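Local coordinates for protein dTDP-4-dehydrorhamnose 3-epimerase (Streptomyces niveus, PDB 2C0Z) that epimerises a dTDP-linked 4-keto-6-deoxy sugar at carbon 3, a step toward the sugar of the aminocoumarin antibiotic novobiocin, at residues I17-Q27 against V115-I126; A89-L97 against E161-G169. All blocks are in the same frame, centred on the assembly; numbering follows the deposited sequence.

Contact 1 of 2, residues I17-Q27 against V115-I126; sequences IEGVWEITPEQ and VSRRAVYLSEGI. With EDO (1,2-ethanediol), chain E; EDO (1,2-ethanediol), chain C; EDO (1,2-ethanediol), chain D.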
loop_
_atom_site.group_PDB
_atom_site.type_symbol
_atom_site.label_atom_id
_atom_site.label_comp_id
_atom_site.label_asym_id
_atom_site.label_seq_id
_atom_site.Cartn_x
_atom_site.Cartn_y
_atom_site.Cartn_z
ATOM N N ILE A 17 -9.640 -1.854 -21.960
ATOM C CA ILE A 17 -8.501 -1.151 -22.496
ATOM C C ILE A 17 -7.283 -2.037 -22.328
ATOM O O ILE A 17 -6.982 -2.477 -21.209
ATOM C CB ILE A 17 -8.292 0.151 -21.739
ATOM C CG1 ILE A 17 -9.475 1.092 -21.995
ATOM C CG2 ILE A 17 -6.957 0.772 -22.130
ATOM C CD1 ILE A 17 -9.447 2.334 -21.144
ATOM N N GLU A 18 -6.600 -2.330 -23.420
ATOM C CA GLU A 18 -5.424 -3.186 -23.406
ATOM C C GLU A 18 -4.374 -2.593 -22.489
ATOM O O GLU A 18 -4.053 -1.419 -22.578
ATOM C CB GLU A 18 -4.853 -3.327 -24.815
ATOM C CG GLU A 18 -3.550 -4.097 -24.923
ATOM C CD GLU A 18 -2.916 -3.998 -26.305
ATOM O OE1 GLU A 18 -3.285 -3.120 -27.127
ATOM O OE2 GLU A 18 -2.030 -4.826 -26.575
ATOM N N GLY A 19 -3.835 -3.415 -21.607
ATOM C CA GLY A 19 -2.866 -2.952 -20.638
ATOM C C GLY A 19 -3.439 -2.587 -19.286
ATOM O O GLY A 19 -2.685 -2.196 -18.364
ATOM N N VAL A 20 -4.747 -2.731 -19.130
ATOM C CA VAL A 20 -5.437 -2.405 -17.877
ATOM C C VAL A 20 -6.101 -3.665 -17.344
ATOM O O VAL A 20 -6.773 -4.369 -18.089
ATOM C CB VAL A 20 -6.495 -1.280 -17.995
ATOM C CG1 VAL A 20 -7.124 -0.998 -16.636
ATOM C CG2 VAL A 20 -5.867 -0.032 -18.550
ATOM N N TRP A 21 -5.866 -3.958 -16.069
ATOM C CA TRP A 21 -6.395 -5.167 -15.393
ATOM C C TRP A 21 -7.051 -4.784 -14.086
ATOM O O TRP A 21 -6.633 -3.834 -13.413
ATOM C CB TRP A 21 -5.272 -6.147 -15.045
ATOM C CG TRP A 21 -4.548 -6.764 -16.205
ATOM C CD1 TRP A 21 -3.681 -6.151 -17.063
ATOM C CD2 TRP A 21 -4.637 -8.132 -16.643
ATOM N NE1 TRP A 21 -3.207 -7.055 -17.988
ATOM C CE2 TRP A 21 -3.790 -8.270 -17.763
ATOM C CE3 TRP A 21 -5.339 -9.247 -16.207
ATOM C CZ2 TRP A 21 -3.625 -9.472 -18.447
ATOM C CZ3 TRP A 21 -5.172 -10.468 -16.894
ATOM C CH2 TRP A 21 -4.330 -10.560 -17.999
ATOM N N GLU A 22 -8.058 -5.573 -13.720
ATOM C CA GLU A 22 -8.714 -5.490 -12.407
ATOM C C GLU A 22 -8.258 -6.694 -11.587
ATOM O O GLU A 22 -8.322 -7.825 -12.055
ATOM C CB GLU A 22 -10.232 -5.437 -12.507
ATOM C CG GLU A 22 -10.889 -5.368 -11.140
ATOM C CD GLU A 22 -12.387 -5.127 -11.193
ATOM O OE1 GLU A 22 -12.985 -5.092 -12.275
ATOM O OE2 GLU A 22 -12.976 -4.966 -10.113
ATOM N N ILE A 23 -7.769 -6.430 -10.387
ATOM C CA ILE A 23 -7.353 -7.467 -9.458
ATOM C C ILE A 23 -8.356 -7.588 -8.323
ATOM O O ILE A 23 -8.674 -6.617 -7.645
ATOM C CB ILE A 23 -5.957 -7.145 -8.918
ATOM C CG1 ILE A 23 -4.928 -7.033 -10.087
ATOM C CG2 ILE A 23 -5.533 -8.245 -7.963
ATOM C CD1 ILE A 23 -4.718 -5.610 -10.605
ATOM N N THR A 24 -8.872 -8.804 -8.147
ATOM C CA THR A 24 -9.672 -9.186 -7.009
ATOM C C THR A 24 -8.695 -9.750 -5.973
ATOM O O THR A 24 -7.877 -10.609 -6.304
ATOM C CB THR A 24 -10.665 -10.269 -7.446
ATOM O OG1 THR A 24 -11.546 -9.730 -8.449
ATOM C CG2 THR A 24 -11.512 -10.737 -6.307
ATOM N N PRO A 25 -8.731 -9.283 -4.735
ATOM C CA PRO A 25 -7.765 -9.760 -3.742
ATOM C C PRO A 25 -8.087 -11.177 -3.256
ATOM O O PRO A 25 -9.202 -11.663 -3.451
ATOM C CB PRO A 25 -7.933 -8.763 -2.595
ATOM C CG PRO A 25 -9.384 -8.390 -2.672
ATOM C CD PRO A 25 -9.654 -8.299 -4.150
ATOM N N GLU A 26 -7.108 -11.816 -2.634
ATOM C CA GLU A 26 -7.373 -12.981 -1.791
ATOM C C GLU A 26 -7.755 -12.420 -0.422
ATOM O O GLU A 26 -6.967 -11.763 0.219
ATOM C CB GLU A 26 -6.152 -13.891 -1.666
ATOM C CG GLU A 26 -6.487 -15.148 -0.857
ATOM C CD GLU A 26 -5.308 -16.053 -0.570
ATOM O OE1 GLU A 26 -4.185 -15.747 -1.009
ATOM O OE2 GLU A 26 -5.525 -17.114 0.101
ATOM N N GLN A 27 -8.992 -12.646 -0.003
ATOM C CA GLN A 27 -9.532 -12.008 1.204
ATOM C C GLN A 27 -10.252 -13.030 2.087
ATOM O O GLN A 27 -10.969 -13.897 1.582
ATOM C CB GLN A 27 -10.532 -10.924 0.768
ATOM C CG GLN A 27 -11.252 -10.182 1.924
ATOM C CD GLN A 27 -11.889 -8.874 1.478
ATOM O OE1 GLN A 27 -11.329 -7.806 1.725
ATOM N NE2 GLN A 27 -13.037 -8.946 0.827
ATOM N N VAL A 115 -14.696 -2.395 0.763
ATOM C CA VAL A 115 -15.503 -3.578 0.946
ATOM C C VAL A 115 -14.985 -4.709 0.067
ATOM O O VAL A 115 -14.544 -5.739 0.557
ATOM C CB VAL A 115 -16.991 -3.285 0.631
ATOM C CG1 VAL A 115 -17.822 -4.552 0.766
ATOM C CG2 VAL A 115 -17.497 -2.235 1.592
ATOM N N SER A 116 -15.075 -4.531 -1.247
ATOM C CA SER A 116 -14.492 -5.484 -2.189
ATOM C C SER A 116 -12.988 -5.375 -2.343
ATOM O O SER A 116 -12.307 -6.361 -2.697
ATOM C CB SER A 116 -15.224 -5.437 -3.539
ATOM O OG SER A 116 -15.217 -4.170 -4.147
ATOM N N ARG A 117 -12.466 -4.187 -2.107
ATOM C CA ARG A 117 -11.023 -4.012 -2.050
ATOM C C ARG A 117 -10.264 -4.491 -3.299
ATOM O O ARG A 117 -9.151 -5.061 -3.223
ATOM C CB ARG A 117 -10.477 -4.657 -0.783
ATOM C CG ARG A 117 -10.988 -3.990 0.481
ATOM C CD ARG A 117 -10.230 -4.412 1.739
ATOM N NE ARG A 117 -10.753 -3.822 2.986
ATOM C CZ ARG A 117 -10.369 -2.669 3.503
ATOM N NH1 ARG A 117 -9.409 -1.942 2.949
ATOM N NH2 ARG A 117 -10.941 -2.250 4.628
ATOM N N ARG A 118 -10.870 -4.217 -4.458
ATOM C CA ARG A 118 -10.245 -4.466 -5.745
ATOM C C ARG A 118 -9.097 -3.471 -5.974
ATOM O O ARG A 118 -8.991 -2.429 -5.304
ATOM C CB ARG A 118 -11.267 -4.400 -6.876
ATOM C CG ARG A 118 -12.504 -5.245 -6.616
ATOM C CD ARG A 118 -12.368 -6.573 -7.138
ATOM N NE ARG A 118 -13.440 -7.520 -6.792
ATOM C CZ ARG A 118 -14.333 -7.973 -7.644
ATOM N NH1 ARG A 118 -14.363 -7.549 -8.907
ATOM N NH2 ARG A 118 -15.227 -8.851 -7.227
ATOM N N ALA A 119 -8.244 -3.821 -6.917
ATOM C CA ALA A 119 -7.163 -2.970 -7.373
ATOM C C ALA A 119 -7.243 -2.892 -8.903
ATOM O O ALA A 119 -7.767 -3.800 -9.550
ATOM C CB ALA A 119 -5.820 -3.498 -6.919
ATOM N N VAL A 120 -6.709 -1.806 -9.451
ATOM C CA VAL A 120 -6.570 -1.655 -10.874
ATOM C C VAL A 120 -5.117 -1.424 -11.203
ATOM O O VAL A 120 -4.462 -0.601 -10.568
ATOM C CB VAL A 120 -7.453 -0.511 -11.420
ATOM C CG1 VAL A 120 -7.128 -0.192 -12.853
ATOM C CG2 VAL A 120 -8.915 -0.850 -11.319
ATOM N N TYR A 121 -4.612 -2.170 -12.193
ATOM C CA TYR A 121 -3.292 -1.967 -12.751
ATOM C C TYR A 121 -3.456 -1.297 -14.105
ATOM O O TYR A 121 -4.235 -1.739 -14.942
ATOM C CB TYR A 121 -2.546 -3.277 -12.911
ATOM C CG TYR A 121 -1.284 -3.136 -13.721
ATOM C CD1 TYR A 121 -0.163 -2.522 -13.171
ATOM C CD2 TYR A 121 -1.204 -3.592 -15.030
ATOM C CE1 TYR A 121 0.998 -2.362 -13.899
ATOM C CE2 TYR A 121 -0.033 -3.424 -15.758
ATOM C CZ TYR A 121 1.052 -2.803 -15.177
ATOM O OH TYR A 121 2.252 -2.652 -15.884
ATOM N N LEU A 122 -2.723 -0.225 -14.297
ATOM C CA LEU A 122 -2.701 0.470 -15.583
ATOM C C LEU A 122 -1.297 0.648 -16.088
ATOM O O LEU A 122 -0.400 1.041 -15.353
ATOM C CB LEU A 122 -3.431 1.800 -15.533
ATOM C CG LEU A 122 -3.086 2.782 -14.445
ATOM C CD1 LEU A 122 -3.254 4.203 -14.925
ATOM C CD2 LEU A 122 -3.963 2.554 -13.218
ATOM N N SER A 123 -1.119 0.294 -17.348
ATOM C CA SER A 123 0.169 0.330 -18.002
ATOM C C SER A 123 0.543 1.744 -18.472
ATOM O O SER A 123 -0.204 2.706 -18.318
ATOM C CB SER A 123 0.119 -0.576 -19.256
ATOM O OG SER A 123 -0.118 -1.930 -18.947
ATOM N N GLU A 124 1.715 1.849 -19.082
ATOM C CA GLU A 124 2.214 3.116 -19.576
ATOM C C GLU A 124 1.286 3.715 -20.634
ATOM O O GLU A 124 0.655 3.009 -21.435
ATOM C CB GLU A 124 3.621 2.928 -20.157
ATOM C CG GLU A 124 4.660 2.375 -19.200
ATOM C CD GLU A 124 4.636 0.855 -18.926
ATOM O OE1 GLU A 124 3.766 0.060 -19.410
ATOM O OE2 GLU A 124 5.535 0.439 -18.148
ATOM N N GLY A 125 1.167 5.026 -20.587
ATOM C CA GLY A 125 0.357 5.767 -21.548
ATOM C C GLY A 125 -1.118 5.879 -21.193
ATOM O O GLY A 125 -1.881 6.511 -21.924
ATOM N N ILE A 126 -1.525 5.226 -20.102
ATOM C CA ILE A 126 -2.900 5.239 -19.618
ATOM C C ILE A 126 -3.063 6.341 -18.624
ATOM O O ILE A 126 -2.220 6.547 -17.741
ATOM C CB ILE A 126 -3.299 3.869 -18.998
ATOM C CG1 ILE A 126 -3.093 2.739 -20.009
ATOM C CG2 ILE A 126 -4.722 3.894 -18.487
ATOM C CD1 ILE A 126 -3.901 2.913 -21.248
HETATM C C1 EDO E . -4.750 -7.381 -21.471
HETATM O O1 EDO E . -4.105 -6.439 -22.302
HETATM C C2 EDO E . -5.118 -6.565 -20.241
HETATM O O2 EDO E . -5.982 -5.496 -20.546
HETATM C C1 EDO C . -13.239 -9.443 -3.080
HETATM O O1 EDO C . -13.135 -8.426 -4.052
HETATM C C2 EDO C . -14.666 -9.934 -3.073
HETATM O O2 EDO C . -15.086 -10.216 -4.403
HETATM C C1 EDO D . -14.250 -4.503 5.928
HETATM O O1 EDO D . -12.904 -4.305 5.478
HETATM C C2 EDO D . -15.308 -3.813 5.061
HETATM O O2 EDO D . -15.091 -2.405 5.075
HETATM O O HOH W 1 -12.855 -5.803 2.965
#

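Contact 2 of 2, residues A89-L97 against E161-G169; sequences AVFDVVVDL and ELAIDWPTG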
loop_
_atom_site.group_PDB
_atom_site.type_symbol
_atom_site.label_atom_id
_atom_site.label_comp_id
_atom_site.label_asym_id
_atom_site.label_seq_id
_atom_site.Cartn_x
_atom_site.Cartn_y
_atom_site.Cartn_z
ATOM N N ALA A 89 -14.734 4.859 -0.525
ATOM C CA ALA A 89 -15.093 4.401 -1.851
ATOM C C ALA A 89 -14.802 5.476 -2.880
ATOM O O ALA A 89 -15.041 6.659 -2.646
ATOM C CB ALA A 89 -16.593 4.009 -1.918
ATOM N N VAL A 90 -14.306 5.051 -4.032
ATOM C CA VAL A 90 -14.068 5.970 -5.152
ATOM C C VAL A 90 -14.592 5.367 -6.436
ATOM O O VAL A 90 -14.700 4.145 -6.576
ATOM C CB VAL A 90 -12.596 6.393 -5.387
ATOM C CG1 VAL A 90 -11.948 6.912 -4.098
ATOM C CG2 VAL A 90 -11.775 5.307 -6.079
ATOM N N PHE A 91 -14.975 6.252 -7.355
ATOM C CA PHE A 91 -15.201 5.874 -8.723
ATOM C C PHE A 91 -13.876 6.120 -9.436
ATOM O O PHE A 91 -13.472 7.273 -9.635
ATOM C CB PHE A 91 -16.328 6.725 -9.297
ATOM C CG PHE A 91 -16.717 6.368 -10.712
ATOM C CD1 PHE A 91 -17.340 5.159 -10.977
ATOM C CD2 PHE A 91 -16.468 7.254 -11.769
ATOM C CE1 PHE A 91 -17.741 4.825 -12.292
ATOM C CE2 PHE A 91 -16.896 6.951 -13.073
ATOM C CZ PHE A 91 -17.512 5.726 -13.326
ATOM N N ASP A 92 -13.197 5.046 -9.804
ATOM C CA ASP A 92 -11.866 5.118 -10.398
ATOM C C ASP A 92 -11.962 5.010 -11.908
ATOM O O ASP A 92 -12.650 4.140 -12.437
ATOM C CB ASP A 92 -11.020 3.962 -9.863
ATOM C CG ASP A 92 -9.590 4.098 -10.249
ATOM O OD1 ASP A 92 -8.898 4.871 -9.537
ATOM O OD2 ASP A 92 -9.117 3.546 -11.274
ATOM N N VAL A 93 -11.259 5.874 -12.611
ATOM C CA VAL A 93 -11.364 5.945 -14.084
ATOM C C VAL A 93 -10.013 5.832 -14.736
ATOM O O VAL A 93 -9.041 6.532 -14.371
ATOM C CB VAL A 93 -12.062 7.253 -14.508
ATOM C CG1 VAL A 93 -12.099 7.444 -16.022
ATOM C CG2 VAL A 93 -13.459 7.272 -13.963
ATOM N N VAL A 94 -9.942 4.945 -15.714
ATOM C CA VAL A 94 -8.782 4.849 -16.589
ATOM C C VAL A 94 -9.177 5.365 -17.970
ATOM O O VAL A 94 -10.321 5.185 -18.435
ATOM C CB VAL A 94 -8.196 3.422 -16.678
ATOM C CG1 VAL A 94 -7.590 2.991 -15.342
ATOM C CG2 VAL A 94 -9.250 2.418 -17.092
ATOM N N VAL A 95 -8.227 6.016 -18.622
ATOM C CA VAL A 95 -8.478 6.663 -19.920
ATOM C C VAL A 95 -7.366 6.273 -20.856
ATOM O O VAL A 95 -6.192 6.427 -20.521
ATOM C CB VAL A 95 -8.505 8.172 -19.783
ATOM C CG1 VAL A 95 -8.791 8.832 -21.170
ATOM C CG2 VAL A 95 -9.531 8.569 -18.716
ATOM N N ASP A 96 -7.712 5.730 -22.016
ATOM C CA ASP A 96 -6.683 5.399 -22.988
ATOM C C ASP A 96 -6.251 6.624 -23.744
ATOM O O ASP A 96 -6.988 7.096 -24.594
ATOM C CB ASP A 96 -7.192 4.335 -23.947
ATOM C CG ASP A 96 -6.096 3.677 -24.740
ATOM O OD1 ASP A 96 -4.968 4.231 -24.837
ATOM O OD2 ASP A 96 -6.298 2.575 -25.296
ATOM N N LEU A 97 -5.039 7.116 -23.454
ATOM C CA LEU A 97 -4.509 8.342 -24.064
ATOM C C LEU A 97 -3.530 8.032 -25.197
ATOM O O LEU A 97 -2.864 8.940 -25.703
ATOM C CB LEU A 97 -3.834 9.191 -22.980
ATOM C CG LEU A 97 -4.780 9.705 -21.889
ATOM C CD1 LEU A 97 -3.946 10.414 -20.822
ATOM C CD2 LEU A 97 -5.842 10.618 -22.456
ATOM N N GLU A 161 -14.975 14.890 -25.290
ATOM C CA GLU A 161 -14.831 13.616 -26.001
ATOM C C GLU A 161 -14.968 12.462 -25.016
ATOM O O GLU A 161 -15.598 11.446 -25.326
ATOM C CB GLU A 161 -13.482 13.506 -26.732
ATOM C CG GLU A 161 -13.309 14.362 -27.963
ATOM C CD GLU A 161 -11.964 14.138 -28.607
ATOM O OE1 GLU A 161 -10.975 14.752 -28.161
ATOM O OE2 GLU A 161 -11.885 13.352 -29.579
ATOM N N LEU A 162 -14.359 12.594 -23.834
ATOM C CA LEU A 162 -14.465 11.554 -22.818
ATOM C C LEU A 162 -15.850 11.557 -22.181
ATOM O O LEU A 162 -16.453 10.505 -22.017
ATOM C CB LEU A 162 -13.369 11.747 -21.749
ATOM C CG LEU A 162 -11.926 11.786 -22.263
ATOM C CD1 LEU A 162 -10.970 12.078 -21.127
ATOM C CD2 LEU A 162 -11.509 10.480 -22.952
ATOM N N ALA A 163 -16.334 12.741 -21.801
ATOM C CA ALA A 163 -17.646 12.897 -21.213
ATOM C C ALA A 163 -17.873 11.904 -20.065
ATOM O O ALA A 163 -18.846 11.163 -20.029
ATOM C CB ALA A 163 -18.741 12.778 -22.284
ATOM N N ILE A 164 -16.907 11.877 -19.147
ATOM C CA ILE A 164 -16.920 10.921 -18.065
ATOM C C ILE A 164 -18.115 11.183 -17.137
ATOM O O ILE A 164 -18.389 12.322 -16.769
ATOM C CB ILE A 164 -15.604 10.981 -17.309
ATOM C CG1 ILE A 164 -14.458 10.535 -18.232
ATOM C CG2 ILE A 164 -15.694 10.094 -16.046
ATOM C CD1 ILE A 164 -13.040 10.947 -17.795
ATOM N N ASP A 165 -18.794 10.110 -16.751
ATOM C CA ASP A 165 -19.972 10.189 -15.884
ATOM C C ASP A 165 -19.562 10.181 -14.402
ATOM O O ASP A 165 -19.804 9.213 -13.692
ATOM C CB ASP A 165 -20.915 8.991 -16.177
ATOM C CG ASP A 165 -21.361 8.901 -17.659
ATOM O OD1 ASP A 165 -21.955 9.887 -18.184
ATOM O OD2 ASP A 165 -21.162 7.875 -18.368
ATOM N N TRP A 166 -18.928 11.260 -13.960
ATOM C CA TRP A 166 -18.519 11.408 -12.558
ATOM C C TRP A 166 -19.747 11.398 -11.667
ATOM O O TRP A 166 -20.689 12.146 -11.942
ATOM C CB TRP A 166 -17.775 12.728 -12.368
ATOM C CG TRP A 166 -16.519 12.850 -13.165
ATOM C CD1 TRP A 166 -16.292 13.727 -14.176
ATOM C CD2 TRP A 166 -15.298 12.083 -13.021
ATOM N NE1 TRP A 166 -15.027 13.554 -14.692
ATOM C CE2 TRP A 166 -14.385 12.566 -13.995
ATOM C CE3 TRP A 166 -14.883 11.050 -12.176
ATOM C CZ2 TRP A 166 -13.085 12.043 -14.146
ATOM C CZ3 TRP A 166 -13.574 10.543 -12.320
ATOM C CH2 TRP A 166 -12.712 11.022 -13.319
ATOM N N PRO A 167 -19.741 10.588 -10.618
ATOM C CA PRO A 167 -20.908 10.480 -9.717
ATOM C C PRO A 167 -20.948 11.617 -8.702
ATOM O O PRO A 167 -20.875 11.388 -7.487
ATOM C CB PRO A 167 -20.684 9.127 -9.041
ATOM C CG PRO A 167 -19.204 9.018 -8.928
ATOM C CD PRO A 167 -18.673 9.648 -10.221
ATOM N N THR A 168 -20.991 12.841 -9.208
ATOM C CA THR A 168 -21.228 14.035 -8.413
ATOM C C THR A 168 -21.778 15.097 -9.341
ATOM O O THR A 168 -21.439 15.139 -10.535
ATOM C CB THR A 168 -19.946 14.523 -7.703
ATOM O OG1 THR A 168 -20.196 15.767 -7.028
ATOM C CG2 THR A 168 -18.829 14.850 -8.684
ATOM N N GLY A 169 -22.658 15.925 -8.789
ATOM C CA GLY A 169 -23.229 17.037 -9.525
ATOM C C GLY A 169 -22.278 18.215 -9.536
ATOM O O GLY A 169 -22.259 18.988 -10.483
#

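Contact 1 of 2, residues I17-Q27 against V115-I126
W21 and Y121 face each other as a hydrogen-bonded antiparallel pair, as do I23 and A119, so four nearly straight backbone bonds tie strand 20-24 to strand 119-122; I23 N to A119 O, at 2.8 Å, is the shortest. E22 and V120, between them, and V20 and L122, beyond W21 and Y121, are non-hydrogen-bonded pairs. Farther along, the carbonyl of G19 receives S123 OG at 2.6 Å on a lone pair in the carbonyl plane, in one of two conformers of the serine, while S123 N adds a weak bond to the same oxygen. Glycine suits the positive phi (95°) of the type II turn here.

Charge enters at the other end. The R118 chain bends at chi2 (-91°), which brings its guanidinium beside E22 and T24. NH1 of R118 meets E22 OE2 at 3.2 Å from above the carboxylate plane, a salt bridge whose two flat groups are turned 52° apart. T24 OG1 lies over a face of the guanidinium without bonding to it. Farther on, a water joins Q27 OE1, V115 O and R117 NE, while Q27 NE2 bonds to R6 O.

Apolar contacts occupy both faces. I23 CD1 packs on Y121 CB at 3.9 Å, and CD1 of W21 comes to the edge of the Y121 ring. On the reverse face the branched V20 touches V120 through CG1 and I126 through CG2.

Within the curled antiparallel sheet, strand 11-14 borders strand 20-30 and strand 81-87 borders 119-122; F44 of helix 41-48 stacks edge-to-face on Y121, and V20 and I126 lean on V94 of strand 89-96.

Contact 2 of 2, residues A89-L97 against E161-G169
F91 meets P167 obliquely through CB and CD2 and turns its ring edge to W166, the two aromatic side chains crossing at about a right angle. With CG anti to the backbone N (chi1 -177°), the phenylalanine leaves strand 89-96 toward the loop, and its CD2 comes 3.6 Å from CD of P167. That same CD2 stands 4.1 Å from W166 CE3. The proline's rigid ring offers CG and CD as a compact hydrocarbon surface.

The next inward-pointing residue, V93, divides its branches between two partners. CG2 approaches W166 CZ3 at 3.7 Å, whereas CG1 meets CD1 of I164 tip to tip. I164 also works within its own loop: its CG2 sits over the centre of one face of the W166 ring, 3.5 Å above the plane. The indole is held at its polar end as well, because NE1 bonds to P157 O. Together these two contacts probably restrict how the ring can turn.

V95 and L162 close the row, CG1 of the valine reaching L162 CD2 at 3.6 Å. Valines suit a strand because branching at CB fits its extended backbone.

The touching parts of the two segments run nearly opposite ways (175°) without backbone pairing; apolar side chains make most of the contact, with D165 O beside the F91 ring. This is a loop covering one face of a cupin beta-sheet, with F91, V93 and V95 on the covered face and D92 on the other, where it bonds to H128, by similarity a substrate-binding residue.

Contact 1 lies mainly in one sheet of the RmlC-like cupin, whereas contact 2 joins a strand of the other sheet to the loop 161-169; their centres are 15 Å apart, and their segments alternate along the chain. They meet directly where I126 CG2 of contact 1 comes 3.6 Å from V95 O of contact 2, and I17 CG2 approaches D96 OD2 at 3.7 Å. Strand 89-96 is thus packed from two sides: V94 toward contact 1, V93 and V95 toward the loop. Of the probable substrate-binding residues, K81 and H128 have side chains about 4 Å from that of L122 in contact 1; contact 2 covers the far face of strand 89-96, linked to H128 through D92.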